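PDB 6U4B: WbbM protein from Klebsiella pneumoniae, which acts as a trimeric, bifunctional O-antigen polymerase, probably building the polysaccharide with two glycosyltransferase modules carried on a single chain. Local coordinates for residues 112-117 with 278-282; 425-431 with 517-523; 57-61 with 363-367; 434-439 with 537-542; 40-44 with 128-133. All blocks are in the same frame, centred on the assembly; numbering follows the deposited sequence.

Interaction 1: residues 112-117 with 278-282; sequences KQTFSE and KELQR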
# COMPACT_ATOMS: atom_id res chain seq x y z
N LYS A 112 5.70 49.21 -46.33
CA LYS A 112 5.88 50.39 -45.51
C LYS A 112 6.83 50.07 -44.36
O LYS A 112 6.46 49.35 -43.42
CB LYS A 112 4.54 50.90 -44.98
CG LYS A 112 4.69 51.99 -43.93
CD LYS A 112 3.38 52.67 -43.59
CE LYS A 112 3.60 53.74 -42.54
NZ LYS A 112 2.43 54.65 -42.40
N GLN A 113 8.05 50.59 -44.43
CA GLN A 113 9.00 50.53 -43.33
C GLN A 113 9.11 51.87 -42.62
O GLN A 113 10.14 52.16 -41.99
CB GLN A 113 10.37 50.07 -43.84
CG GLN A 113 10.36 48.66 -44.41
CD GLN A 113 10.23 47.60 -43.34
OE1 GLN A 113 10.66 47.80 -42.20
NE2 GLN A 113 9.64 46.46 -43.69
N THR A 114 8.06 52.68 -42.69
CA THR A 114 8.06 54.05 -42.21
C THR A 114 7.08 54.26 -41.05
O THR A 114 6.59 55.36 -40.83
CB THR A 114 7.74 55.02 -43.35
OG1 THR A 114 8.14 54.43 -44.59
CG2 THR A 114 8.47 56.34 -43.16
N PHE A 115 6.78 53.20 -40.31
CA PHE A 115 5.88 53.32 -39.17
C PHE A 115 6.55 54.09 -38.04
O PHE A 115 7.77 54.05 -37.87
CB PHE A 115 5.43 51.95 -38.68
CG PHE A 115 4.44 51.27 -39.59
CD1 PHE A 115 3.10 51.60 -39.54
CD2 PHE A 115 4.86 50.29 -40.48
CE1 PHE A 115 2.18 50.98 -40.37
CE2 PHE A 115 3.95 49.67 -41.32
CZ PHE A 115 2.61 50.01 -41.26
N SER A 116 5.73 54.80 -37.26
CA SER A 116 6.22 55.56 -36.13
C SER A 116 6.95 54.66 -35.14
O SER A 116 6.37 53.69 -34.62
CB SER A 116 5.06 56.28 -35.44
OG SER A 116 4.08 56.69 -36.36
N GLU A 117 8.22 54.97 -34.88
CA GLU A 117 9.02 54.25 -33.90
C GLU A 117 9.20 55.12 -32.67
O GLU A 117 8.97 56.33 -32.69
CB GLU A 117 10.38 53.85 -34.48
CG GLU A 117 10.29 52.78 -35.57
CD GLU A 117 11.63 52.45 -36.20
OE1 GLU A 117 11.65 51.95 -37.34
OE2 GLU A 117 12.66 52.70 -35.55
N LYS A 278 18.33 42.75 -45.65
CA LYS A 278 17.19 43.66 -45.61
C LYS A 278 16.83 43.91 -44.15
O LYS A 278 16.34 43.00 -43.47
CB LYS A 278 16.00 43.11 -46.39
CG LYS A 278 14.86 44.11 -46.55
CD LYS A 278 13.67 43.52 -47.29
CE LYS A 278 13.95 43.35 -48.77
NZ LYS A 278 12.73 42.92 -49.52
N GLU A 279 17.07 45.13 -43.68
CA GLU A 279 16.74 45.50 -42.31
C GLU A 279 15.27 45.90 -42.22
O GLU A 279 14.79 46.71 -43.02
CB GLU A 279 17.63 46.64 -41.83
CG GLU A 279 19.08 46.24 -41.62
CD GLU A 279 19.97 47.40 -41.22
OE1 GLU A 279 21.20 47.22 -41.18
OE2 GLU A 279 19.43 48.49 -40.93
N LEU A 280 14.56 45.32 -41.26
CA LEU A 280 13.14 45.55 -41.07
C LEU A 280 12.89 46.23 -39.73
O LEU A 280 13.73 46.18 -38.83
CB LEU A 280 12.36 44.23 -41.14
CG LEU A 280 12.60 43.35 -42.37
CD1 LEU A 280 12.00 41.97 -42.15
CD2 LEU A 280 12.04 44.00 -43.62
N GLN A 281 11.74 46.87 -39.62
CA GLN A 281 11.34 47.47 -38.35
C GLN A 281 10.96 46.38 -37.34
O GLN A 281 10.55 45.28 -37.71
CB GLN A 281 10.16 48.43 -38.55
CG GLN A 281 10.45 49.64 -39.43
CD GLN A 281 9.30 50.63 -39.45
OE1 GLN A 281 8.29 50.40 -40.11
NE2 GLN A 281 9.45 51.72 -38.71
N ARG A 282 11.10 46.71 -36.06
CA ARG A 282 10.69 45.84 -34.97
C ARG A 282 9.33 46.28 -34.45
O ARG A 282 9.02 47.47 -34.41
CB ARG A 282 11.70 45.87 -33.82
CG ARG A 282 13.11 45.47 -34.19
CD ARG A 282 14.02 45.38 -32.97
NE ARG A 282 14.48 46.70 -32.51
CZ ARG A 282 15.57 47.30 -32.96
NH1 ARG A 282 16.33 46.72 -33.88
NH2 ARG A 282 15.92 48.49 -32.48
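Q281 sends its side-chain amide into the bend of loop 112-117, and F115 and E117 take hold of it. The amide meets F115 much as a neighbouring strand would: OE1 accepts from F115 N at 3.2 Å, while NE2 donates to F115 O at 3.0 Å. The second N-H of NE2 runs almost straight (175°) to E117 OE1, 2.6 Å from NE2, and lies in the amide plane, which fixes the flip of the amide. E117 OE1 also forms a salt bridge with K156, and N108 ND2 gives Q281 OE1 a second donor. A glutamine suits this buried place because it both gives and receives. Q113 accepts in turn from the Q281 backbone: bent at chi2 (-72°), it brings OE1 2.9 Å from Q281 N, which lies in the plane of the Q113 side-chain carbonyl. The packing thins outward. Q113 NE2 brushes L280 CD2 while donating to N108 O and S110 O, E279 turns its carboxylate away to Y211, and on the exposed side K112 CE rests over the F115 ring. Strand 277-285 lies between 122-125 and 152-159, parallel to both, and the buried amide, imitating a peptide group, ties the loop before 122-125 to this mixed sheet.

Interaction 2: residues 425-431 with 517-523; sequences NNLVAAV and RVTFLPL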
# COMPACT_ATOMS: atom_id res chain seq x y z
N ASN A 425 -28.73 17.68 -28.99
CA ASN A 425 -28.17 19.02 -29.09
C ASN A 425 -28.26 19.79 -27.78
O ASN A 425 -28.14 21.02 -27.78
CB ASN A 425 -28.83 19.81 -30.23
CG ASN A 425 -30.34 19.88 -30.10
OD1 ASN A 425 -30.90 19.62 -29.04
ND2 ASN A 425 -31.00 20.24 -31.19
N ASN A 426 -28.48 19.10 -26.67
CA ASN A 426 -28.38 19.75 -25.37
C ASN A 426 -26.95 20.22 -25.14
O ASN A 426 -25.99 19.65 -25.66
CB ASN A 426 -28.80 18.79 -24.25
CG ASN A 426 -30.30 18.68 -24.11
OD1 ASN A 426 -31.04 19.52 -24.61
ND2 ASN A 426 -30.76 17.65 -23.41
N LEU A 427 -26.82 21.30 -24.37
CA LEU A 427 -25.51 21.90 -24.19
C LEU A 427 -24.70 21.20 -23.12
O LEU A 427 -23.47 21.13 -23.23
CB LEU A 427 -25.66 23.39 -23.87
CG LEU A 427 -26.35 24.20 -24.96
CD1 LEU A 427 -26.42 25.67 -24.58
CD2 LEU A 427 -25.64 24.01 -26.30
N VAL A 428 -25.35 20.67 -22.09
CA VAL A 428 -24.66 20.00 -20.99
C VAL A 428 -25.50 18.83 -20.48
O VAL A 428 -26.70 18.72 -20.74
CB VAL A 428 -24.35 20.95 -19.81
CG1 VAL A 428 -23.31 21.98 -20.19
CG2 VAL A 428 -25.63 21.62 -19.32
N ALA A 429 -24.83 17.95 -19.74
CA ALA A 429 -25.47 16.96 -18.90
C ALA A 429 -24.99 17.18 -17.47
O ALA A 429 -23.79 17.37 -17.25
CB ALA A 429 -25.16 15.53 -19.36
N ALA A 430 -25.91 17.17 -16.52
CA ALA A 430 -25.58 17.49 -15.14
C ALA A 430 -26.63 16.89 -14.22
O ALA A 430 -27.67 16.40 -14.66
CB ALA A 430 -25.47 19.01 -14.93
N VAL A 431 -26.34 16.94 -12.92
CA VAL A 431 -27.22 16.39 -11.89
C VAL A 431 -28.07 17.51 -11.33
O VAL A 431 -27.57 18.59 -11.02
CB VAL A 431 -26.41 15.69 -10.78
CG1 VAL A 431 -27.35 15.09 -9.75
CG2 VAL A 431 -25.50 14.63 -11.38
N ARG A 517 -31.61 23.26 -21.99
CA ARG A 517 -30.63 22.57 -22.83
C ARG A 517 -29.78 21.63 -21.98
O ARG A 517 -28.58 21.48 -22.19
CB ARG A 517 -29.74 23.56 -23.58
CG ARG A 517 -30.49 24.69 -24.28
CD ARG A 517 -31.24 24.23 -25.52
NE ARG A 517 -30.36 23.58 -26.49
CZ ARG A 517 -29.54 24.22 -27.32
NH1 ARG A 517 -29.47 25.54 -27.29
NH2 ARG A 517 -28.78 23.53 -28.16
N VAL A 518 -30.40 21.00 -20.98
CA VAL A 518 -29.68 20.21 -19.99
C VAL A 518 -30.25 18.79 -19.99
O VAL A 518 -31.46 18.60 -19.81
CB VAL A 518 -29.78 20.83 -18.58
CG1 VAL A 518 -29.14 19.92 -17.55
CG2 VAL A 518 -29.12 22.20 -18.57
N THR A 519 -29.37 17.81 -20.18
CA THR A 519 -29.68 16.41 -19.90
C THR A 519 -29.42 16.16 -18.42
O THR A 519 -28.36 16.53 -17.90
CB THR A 519 -28.84 15.47 -20.76
OG1 THR A 519 -29.25 15.57 -22.13
CG2 THR A 519 -28.99 14.03 -20.29
N PHE A 520 -30.38 15.55 -17.74
CA PHE A 520 -30.28 15.37 -16.29
C PHE A 520 -29.69 14.00 -15.98
O PHE A 520 -30.23 12.97 -16.38
CB PHE A 520 -31.65 15.55 -15.63
CG PHE A 520 -32.15 16.96 -15.73
CD1 PHE A 520 -31.58 17.97 -14.97
CD2 PHE A 520 -33.18 17.29 -16.60
CE1 PHE A 520 -32.04 19.27 -15.06
CE2 PHE A 520 -33.65 18.59 -16.69
CZ PHE A 520 -33.07 19.58 -15.92
N LEU A 521 -28.55 14.00 -15.28
CA LEU A 521 -27.88 12.79 -14.86
C LEU A 521 -28.47 12.28 -13.54
O LEU A 521 -28.93 13.08 -12.71
CB LEU A 521 -26.38 13.05 -14.69
CG LEU A 521 -25.63 13.45 -15.96
CD1 LEU A 521 -24.18 13.77 -15.65
CD2 LEU A 521 -25.74 12.35 -17.00
N PRO A 522 -28.48 10.97 -13.34
CA PRO A 522 -29.01 10.43 -12.08
C PRO A 522 -28.21 10.91 -10.88
O PRO A 522 -27.02 11.22 -10.98
CB PRO A 522 -28.91 8.91 -12.26
CG PRO A 522 -27.93 8.71 -13.37
CD PRO A 522 -28.07 9.91 -14.27
N LEU A 523 -28.88 10.97 -9.73
CA LEU A 523 -28.29 11.55 -8.53
C LEU A 523 -27.07 10.77 -8.05
O LEU A 523 -26.27 11.32 -7.27
CB LEU A 523 -29.35 11.62 -7.43
CG LEU A 523 -29.04 12.35 -6.12
CD1 LEU A 523 -28.49 13.74 -6.38
CD2 LEU A 523 -30.30 12.42 -5.28
O HOH W 1 -31.29 21.21 -26.82
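R517 reaches back to the turn before strand 428-432, where its NH2 donates to N425 O over 2.6 Å. Bends at chi2 (-73°) and chi3 (-57°) fold the guanidinium over L427, whose CG lies above the centre of one face; the flat cation thus packs on an apolar branch while its rim makes polar bonds. Next to it N426 ND2 donates to T519 OG1 at 2.9 Å, with the oxygen in the amide plane. Beyond this polar end the backbones pair as parallel strands: T519 N binds V428 O, A430 N binds T519 O, and L521 N binds A430 O. This sets 518-521 beside 428-432 in the mixed sheet of the glycosyltransferase family 8 region, consistent with the GT-A fold of that family. Small or branched residues fit the close spacing: V428 and V518 touch through their CG2 methyls at 3.6 Å, while A429 and L521 meet on the other face. V431 CG1 meets L523 CD1 at 3.8 Å, and the V431 side chain stands about 8 Å from that of the magnesium ligand H560. In the next shell E487 forms a salt bridge with R517 NH2, and a water accepts from R517 NE and donates to N425 OD1 and N426 OD1.

Interaction 3: residues 57-61 with 363-367; sequences SCNEI and RFFDV
N59 and E60 lie along F364, where a loop of the DUF4422 region meets strand 360-366 of the family 8 glycosyltransferase sheet; the contact is a seam between the two halves of the chain. One direct backbone bond crosses it, E60 N to F364 O, 2.8 Å long and nearly straight at 175°. Around that bond the flat groups are turned to suit. The N59 side chain crosses that of F364 at about a right angle, yet its amide plane lies only 25° from the ring plane, with N59 OD1 resting 3.8 Å from F364 CB. The F364 ring offers its edge to C58 O, and the F365 ring likewise meets E60 O at its edge, F365 CD1 lying 3.3 Å from E60 O; aromatic C-H edges, slightly positive, suit carbonyl oxygens. F365 gets there because its CG lies anti to the backbone N (chi1 -177°). E60 and R363 touch through their aliphatic parts, E60 CG to R363 CD at 3.8 Å, while their charged ends are engaged elsewhere: E60 with K54, R363 with D334 and N295 O. The N59 amide is similarly occupied, OD1 by K347 and ND2 by E339. S57 OG accepts from N59 N in an ST turn that shapes the loop. A water accepts from N59 ND2 and D366 N and donates to E60 O, with 2.5 Å between the water oxygen and E60 O.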
# COMPACT_ATOMS: atom_id res chain seq x y z
N SER A 57 9.27 22.81 -17.69
CA SER A 57 7.91 23.20 -17.35
C SER A 57 7.02 21.97 -17.20
O SER A 57 7.19 20.97 -17.90
CB SER A 57 7.32 24.12 -18.43
OG SER A 57 5.92 24.27 -18.27
N CYS A 58 6.08 22.06 -16.26
CA CYS A 58 5.05 21.04 -16.09
C CYS A 58 3.76 21.37 -16.84
O CYS A 58 2.80 20.60 -16.77
CB CYS A 58 4.72 20.85 -14.61
SG CYS A 58 6.07 20.19 -13.61
N ASN A 59 3.72 22.50 -17.56
CA ASN A 59 2.49 23.00 -18.14
C ASN A 59 2.50 22.90 -19.65
O ASN A 59 3.54 22.76 -20.30
CB ASN A 59 2.26 24.46 -17.73
CG ASN A 59 1.81 24.60 -16.30
OD1 ASN A 59 2.36 23.96 -15.40
ND2 ASN A 59 0.80 25.43 -16.07
N GLU A 60 1.30 22.95 -20.22
CA GLU A 60 1.07 23.13 -21.64
C GLU A 60 0.58 24.55 -21.88
O GLU A 60 -0.12 25.13 -21.05
CB GLU A 60 0.04 22.13 -22.17
CG GLU A 60 0.32 20.67 -21.83
CD GLU A 60 1.39 20.06 -22.72
OE1 GLU A 60 2.14 19.19 -22.23
OE2 GLU A 60 1.47 20.45 -23.90
N ILE A 61 0.95 25.12 -23.03
CA ILE A 61 0.50 26.45 -23.39
C ILE A 61 -0.21 26.48 -24.74
O ILE A 61 -0.65 27.56 -25.16
CB ILE A 61 1.67 27.47 -23.38
CG1 ILE A 61 2.67 27.17 -24.50
CG2 ILE A 61 2.37 27.45 -22.03
CD1 ILE A 61 3.87 28.08 -24.47
N ARG A 363 -2.15 16.62 -17.87
CA ARG A 363 -1.51 17.85 -18.30
C ARG A 363 -2.04 19.01 -17.47
O ARG A 363 -3.13 18.94 -16.90
CB ARG A 363 -1.74 18.12 -19.79
CG ARG A 363 -1.12 17.09 -20.73
CD ARG A 363 -1.51 17.36 -22.17
NE ARG A 363 -2.94 17.15 -22.39
CZ ARG A 363 -3.60 17.56 -23.48
NH1 ARG A 363 -2.95 18.20 -24.45
NH2 ARG A 363 -4.89 17.32 -23.60
N PHE A 364 -1.24 20.07 -17.39
CA PHE A 364 -1.57 21.25 -16.62
C PHE A 364 -1.67 22.46 -17.53
O PHE A 364 -0.88 22.60 -18.48
CB PHE A 364 -0.54 21.52 -15.53
CG PHE A 364 -0.53 20.50 -14.43
CD1 PHE A 364 -1.41 20.60 -13.37
CD2 PHE A 364 0.36 19.44 -14.46
CE1 PHE A 364 -1.41 19.65 -12.35
CE2 PHE A 364 0.37 18.49 -13.45
CZ PHE A 364 -0.51 18.60 -12.40
N PHE A 365 -2.63 23.34 -17.24
CA PHE A 365 -2.76 24.61 -17.93
C PHE A 365 -2.98 25.70 -16.90
O PHE A 365 -3.82 25.55 -16.00
CB PHE A 365 -3.92 24.59 -18.94
CG PHE A 365 -4.06 25.86 -19.72
CD1 PHE A 365 -3.21 26.13 -20.79
CD2 PHE A 365 -5.03 26.79 -19.40
CE1 PHE A 365 -3.33 27.31 -21.51
CE2 PHE A 365 -5.16 27.97 -20.12
CZ PHE A 365 -4.30 28.23 -21.18
N ASP A 366 -2.23 26.79 -17.01
CA ASP A 366 -2.38 27.93 -16.12
C ASP A 366 -3.77 28.54 -16.29
O ASP A 366 -4.05 29.18 -17.30
CB ASP A 366 -1.30 28.97 -16.38
CG ASP A 366 -1.30 30.10 -15.36
OD1 ASP A 366 -0.36 30.92 -15.38
OD2 ASP A 366 -2.22 30.15 -14.51
N VAL A 367 -4.64 28.35 -15.29
CA VAL A 367 -6.01 28.84 -15.38
C VAL A 367 -6.05 30.36 -15.50
O VAL A 367 -7.01 30.91 -16.06
CB VAL A 367 -6.82 28.35 -14.17
CG1 VAL A 367 -6.45 29.13 -12.91
CG2 VAL A 367 -8.32 28.44 -14.44
O HOH W 2 0.04 26.53 -19.00

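Interaction 4: residues 434-439 with 537-542; sequences IVMEGF and FFPNLK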
# COMPACT_ATOMS: atom_id res chain seq x y z
N ILE A 434 -30.36 19.21 -5.66
CA ILE A 434 -31.39 19.06 -4.63
C ILE A 434 -31.20 20.05 -3.48
O ILE A 434 -32.15 20.33 -2.75
CB ILE A 434 -31.44 17.63 -4.08
CG1 ILE A 434 -30.19 17.30 -3.26
CG2 ILE A 434 -31.61 16.63 -5.22
CD1 ILE A 434 -30.20 15.92 -2.66
N VAL A 435 -29.99 20.60 -3.31
CA VAL A 435 -29.81 21.65 -2.31
C VAL A 435 -30.54 22.92 -2.74
O VAL A 435 -31.23 23.55 -1.93
CB VAL A 435 -28.31 21.92 -2.06
CG1 VAL A 435 -28.14 23.11 -1.13
CG2 VAL A 435 -27.65 20.69 -1.48
N MET A 436 -30.40 23.30 -4.01
CA MET A 436 -31.20 24.41 -4.52
C MET A 436 -32.69 24.08 -4.48
O MET A 436 -33.51 24.97 -4.23
CB MET A 436 -30.77 24.76 -5.95
CG MET A 436 -31.58 25.88 -6.59
SD MET A 436 -31.43 27.46 -5.74
CE MET A 436 -29.74 27.91 -6.14
N GLU A 437 -33.05 22.82 -4.69
CA GLU A 437 -34.44 22.40 -4.53
C GLU A 437 -34.93 22.71 -3.12
O GLU A 437 -36.07 23.14 -2.93
CB GLU A 437 -34.58 20.91 -4.84
CG GLU A 437 -36.02 20.41 -4.86
CD GLU A 437 -36.10 18.92 -5.12
OE1 GLU A 437 -36.90 18.23 -4.44
OE2 GLU A 437 -35.37 18.43 -6.00
N GLY A 438 -34.07 22.51 -2.12
CA GLY A 438 -34.45 22.86 -0.76
C GLY A 438 -34.49 24.36 -0.53
O GLY A 438 -35.36 24.87 0.18
N PHE A 439 -33.55 25.10 -1.14
CA PHE A 439 -33.55 26.55 -1.01
C PHE A 439 -34.84 27.15 -1.55
O PHE A 439 -35.41 28.07 -0.96
CB PHE A 439 -32.35 27.15 -1.73
CG PHE A 439 -31.03 26.90 -1.04
CD1 PHE A 439 -31.00 26.49 0.28
CD2 PHE A 439 -29.84 27.10 -1.71
CE1 PHE A 439 -29.79 26.26 0.92
CE2 PHE A 439 -28.63 26.88 -1.08
CZ PHE A 439 -28.60 26.46 0.24
N PHE A 537 -31.19 18.67 6.77
CA PHE A 537 -31.71 19.37 5.60
C PHE A 537 -32.50 18.48 4.66
O PHE A 537 -33.64 18.80 4.31
CB PHE A 537 -30.53 20.02 4.85
CG PHE A 537 -30.91 20.64 3.53
CD1 PHE A 537 -31.33 21.96 3.47
CD2 PHE A 537 -30.83 19.92 2.35
CE1 PHE A 537 -31.67 22.54 2.26
CE2 PHE A 537 -31.17 20.49 1.14
CZ PHE A 537 -31.58 21.80 1.09
N PHE A 538 -31.92 17.37 4.23
CA PHE A 538 -32.47 16.52 3.17
C PHE A 538 -33.78 15.82 3.53
O PHE A 538 -34.65 15.69 2.66
CB PHE A 538 -31.42 15.50 2.74
CG PHE A 538 -30.16 16.13 2.20
CD1 PHE A 538 -30.14 16.68 0.93
CD2 PHE A 538 -29.01 16.18 2.96
CE1 PHE A 538 -29.00 17.27 0.43
CE2 PHE A 538 -27.86 16.76 2.47
CZ PHE A 538 -27.85 17.30 1.20
N PRO A 539 -33.97 15.33 4.76
CA PRO A 539 -35.26 14.69 5.09
C PRO A 539 -36.46 15.62 5.00
O PRO A 539 -37.60 15.12 5.02
CB PRO A 539 -35.05 14.19 6.52
CG PRO A 539 -33.59 14.01 6.65
CD PRO A 539 -32.99 15.13 5.85
N ASN A 540 -36.26 16.93 4.92
CA ASN A 540 -37.37 17.88 4.84
C ASN A 540 -37.71 18.26 3.41
O ASN A 540 -38.62 19.08 3.20
CB ASN A 540 -37.05 19.13 5.65
CG ASN A 540 -36.84 18.84 7.12
OD1 ASN A 540 -37.45 17.93 7.68
ND2 ASN A 540 -35.96 19.61 7.76
N LEU A 541 -37.01 17.71 2.42
CA LEU A 541 -37.34 17.93 1.02
C LEU A 541 -38.63 17.19 0.66
O LEU A 541 -39.26 16.54 1.50
CB LEU A 541 -36.19 17.46 0.13
CG LEU A 541 -34.92 18.30 0.10
CD1 LEU A 541 -33.73 17.45 -0.29
CD2 LEU A 541 -35.09 19.44 -0.89
N LYS A 542 -39.03 17.30 -0.60
CA LYS A 542 -40.08 16.44 -1.13
C LYS A 542 -39.74 14.98 -0.87
O LYS A 542 -38.59 14.57 -1.03
CB LYS A 542 -40.26 16.69 -2.63
CG LYS A 542 -41.48 16.03 -3.26
CD LYS A 542 -41.28 15.82 -4.76
CE LYS A 542 -40.97 17.12 -5.49
NZ LYS A 542 -42.19 17.93 -5.74
O HOH W 3 -38.08 19.11 -2.42
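E437 OE1 has two hydrogen-bond partners: T545 OG1, and a water that donates to it at 2.5 Å while accepting from K542 N at 2.7 Å. K542 is the N-cap residue of helix 543-554, so the contact sets helix 434-441 against the 3-10 segment 538-540 and the start of helix 543-554, within the family 8 glycosyltransferase region. The carboxylate thereby faces a helix N-terminus, whose dipole would be expected to favour its negative charge; OE2 has its own salt bridge, to K432. Most of the remaining direct contact is apolar. F537, its CG anti to the backbone N (chi1 173°), drives its ring against the helix and brings the edge to the carbonyl oxygens of I434 and V435, with CZ 3.5 Å from V435 O. Glycine suits position 438: F537 CZ stands 3.6 Å from G438 CA, and a CB there would point at the ring and run into CZ. F538 receives I434 CD1 at its CE1, 3.6 Å away, the two side chains crossing at about a right angle, and V435 CG2 touches the same ring atom. F549 stacks on F538 from helix 543-554. At the margin N540 OD1 accepts from N245 N of a second subunit, so this corner also faces the trimer interface. L541 CD2 presses on the same glycine, 3.5 Å from G438 CA, closer than usual for two carbons.

Interaction 5: residues 40-44 with 128-133; sequences AFLNA and IDEEYE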
# COMPACT_ATOMS: atom_id res chain seq x y z
N ALA A 40 -0.62 34.81 -27.02
CA ALA A 40 -1.32 34.79 -28.30
C ALA A 40 -0.44 34.27 -29.42
O ALA A 40 0.77 34.55 -29.48
CB ALA A 40 -1.82 36.20 -28.64
N PHE A 41 -1.04 33.50 -30.32
CA PHE A 41 -0.36 32.93 -31.47
C PHE A 41 -0.72 33.69 -32.74
O PHE A 41 -1.87 34.10 -32.92
CB PHE A 41 -0.73 31.45 -31.64
CG PHE A 41 -0.31 30.58 -30.48
CD1 PHE A 41 -1.19 29.64 -29.96
CD2 PHE A 41 0.95 30.70 -29.93
CE1 PHE A 41 -0.81 28.83 -28.90
CE2 PHE A 41 1.34 29.89 -28.87
CZ PHE A 41 0.46 28.96 -28.35
N LEU A 42 0.26 33.87 -33.61
CA LEU A 42 0.00 34.48 -34.90
C LEU A 42 -0.77 33.51 -35.79
O LEU A 42 -0.57 32.30 -35.76
CB LEU A 42 1.32 34.88 -35.58
CG LEU A 42 2.05 36.02 -34.88
CD1 LEU A 42 3.42 36.25 -35.51
CD2 LEU A 42 1.22 37.29 -34.92
N ASN A 43 -1.67 34.07 -36.61
CA ASN A 43 -2.60 33.25 -37.37
C ASN A 43 -2.00 32.64 -38.62
O ASN A 43 -2.53 31.63 -39.11
CB ASN A 43 -3.84 34.07 -37.75
CG ASN A 43 -4.71 34.39 -36.56
OD1 ASN A 43 -4.84 33.59 -35.63
ND2 ASN A 43 -5.32 35.57 -36.58
N ALA A 44 -0.93 33.21 -39.16
CA ALA A 44 -0.39 32.72 -40.41
C ALA A 44 0.19 31.32 -40.23
O ALA A 44 0.88 31.03 -39.24
CB ALA A 44 0.68 33.67 -40.95
N ILE A 128 -2.27 41.69 -30.31
CA ILE A 128 -2.17 40.92 -31.54
C ILE A 128 -3.59 40.68 -32.06
O ILE A 128 -4.33 39.85 -31.52
CB ILE A 128 -1.44 39.59 -31.32
CG1 ILE A 128 0.02 39.85 -30.92
CG2 ILE A 128 -1.51 38.73 -32.58
CD1 ILE A 128 0.81 38.58 -30.65
N ASP A 129 -3.96 41.41 -33.11
CA ASP A 129 -5.26 41.20 -33.75
C ASP A 129 -5.08 41.08 -35.26
O ASP A 129 -3.96 40.98 -35.76
CB ASP A 129 -6.22 42.34 -33.41
CG ASP A 129 -5.64 43.71 -33.67
OD1 ASP A 129 -4.78 44.16 -32.88
OD2 ASP A 129 -6.02 44.34 -34.67
N GLU A 130 -6.20 41.09 -36.00
CA GLU A 130 -6.11 40.95 -37.45
C GLU A 130 -5.50 42.19 -38.10
O GLU A 130 -4.81 42.06 -39.12
CB GLU A 130 -7.50 40.66 -38.03
CG GLU A 130 -7.85 39.17 -38.04
CD GLU A 130 -9.31 38.91 -38.35
OE1 GLU A 130 -10.08 38.66 -37.40
OE2 GLU A 130 -9.69 38.95 -39.54
N GLU A 131 -5.74 43.38 -37.55
CA GLU A 131 -5.11 44.58 -38.08
C GLU A 131 -3.60 44.55 -37.88
O GLU A 131 -2.84 44.99 -38.76
CB GLU A 131 -5.70 45.83 -37.42
CG GLU A 131 -5.05 47.13 -37.87
CD GLU A 131 -5.31 48.28 -36.92
OE1 GLU A 131 -5.85 48.02 -35.82
OE2 GLU A 131 -4.99 49.43 -37.27
N TYR A 132 -3.15 44.04 -36.73
CA TYR A 132 -1.72 43.93 -36.46
C TYR A 132 -1.02 43.10 -37.52
O TYR A 132 0.01 43.50 -38.07
CB TYR A 132 -1.51 43.32 -35.07
CG TYR A 132 -0.08 43.00 -34.71
CD1 TYR A 132 0.79 43.99 -34.27
CD2 TYR A 132 0.41 41.70 -34.79
CE1 TYR A 132 2.10 43.70 -33.93
CE2 TYR A 132 1.71 41.40 -34.45
CZ TYR A 132 2.56 42.41 -34.03
OH TYR A 132 3.86 42.12 -33.69
N GLU A 133 -1.58 41.93 -37.84
CA GLU A 133 -0.97 41.05 -38.83
C GLU A 133 -1.06 41.64 -40.24
O GLU A 133 -0.22 41.32 -41.09
CB GLU A 133 -1.63 39.68 -38.78
CG GLU A 133 -1.39 38.94 -37.47
CD GLU A 133 -2.30 37.73 -37.30
OE1 GLU A 133 -3.48 37.93 -36.94
OE2 GLU A 133 -1.84 36.60 -37.55
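A mixed contact, polar at N43 and E133 and apolar from A40 and L42 to I128 and Y132, joins the loop between parallel strands 29-35 and 47-51 to the start of helix 130-135 in the DUF4422 region. E133 OE2 accepts from N43 N, 2.7 Å away; the donor comes from the syn side of the oxygen, 26° out of the carboxylate plane. The N43 amide and the E133 carboxylate are turned 51° against each other, with N43 ND2 3.0 Å from E133 OE1. The L42 and E133 side chains pass in opposite directions, with L42 CD2 the shared contact point: it touches E133 CG, meets I128 CG2 at 3.9 Å, and reaches the edge of the Y132 ring. I128 divides its two branches, since CG1 lies anti to the carbonyl carbon (chi1 -64°): CG2 goes to L42, while CD1 packs 4.1 Å from A40 CB. The Y132 OH is hydrogen-bonded to T283 and H106, and the N-cap residue D129 accepts a weak capping bond from E131 N. Glutamate here pays for its burial by taking a backbone N-H, which probably steadies its negative charge and holds the loop's main chain close to the helix.

Interactions 1 and 5 belong to the DUF4422 half, their centres 18 Å apart, and their segments alternate along the chain. Interactions 2 and 4 lie in the glycosyltransferase family 8 half, 20 Å apart between centres and crossing likewise, where strand 428-432 leads into helix 434-441. Interaction 3 bridges the halves near the chain's centre, crossing interaction 5 and closing before 2 and 4 open; its strand 360-366 belongs to the same mixed sheet as strands 428-432 and 518-521, and I61 O packs on F41 CZ of interaction 5 at 3.7 Å. The centres of 1 and 4 are farthest apart, 67 Å. The layout suggests two modules, each built on its own mixed sheet, meeting at interaction 3, consistent with a bifunctional enzyme.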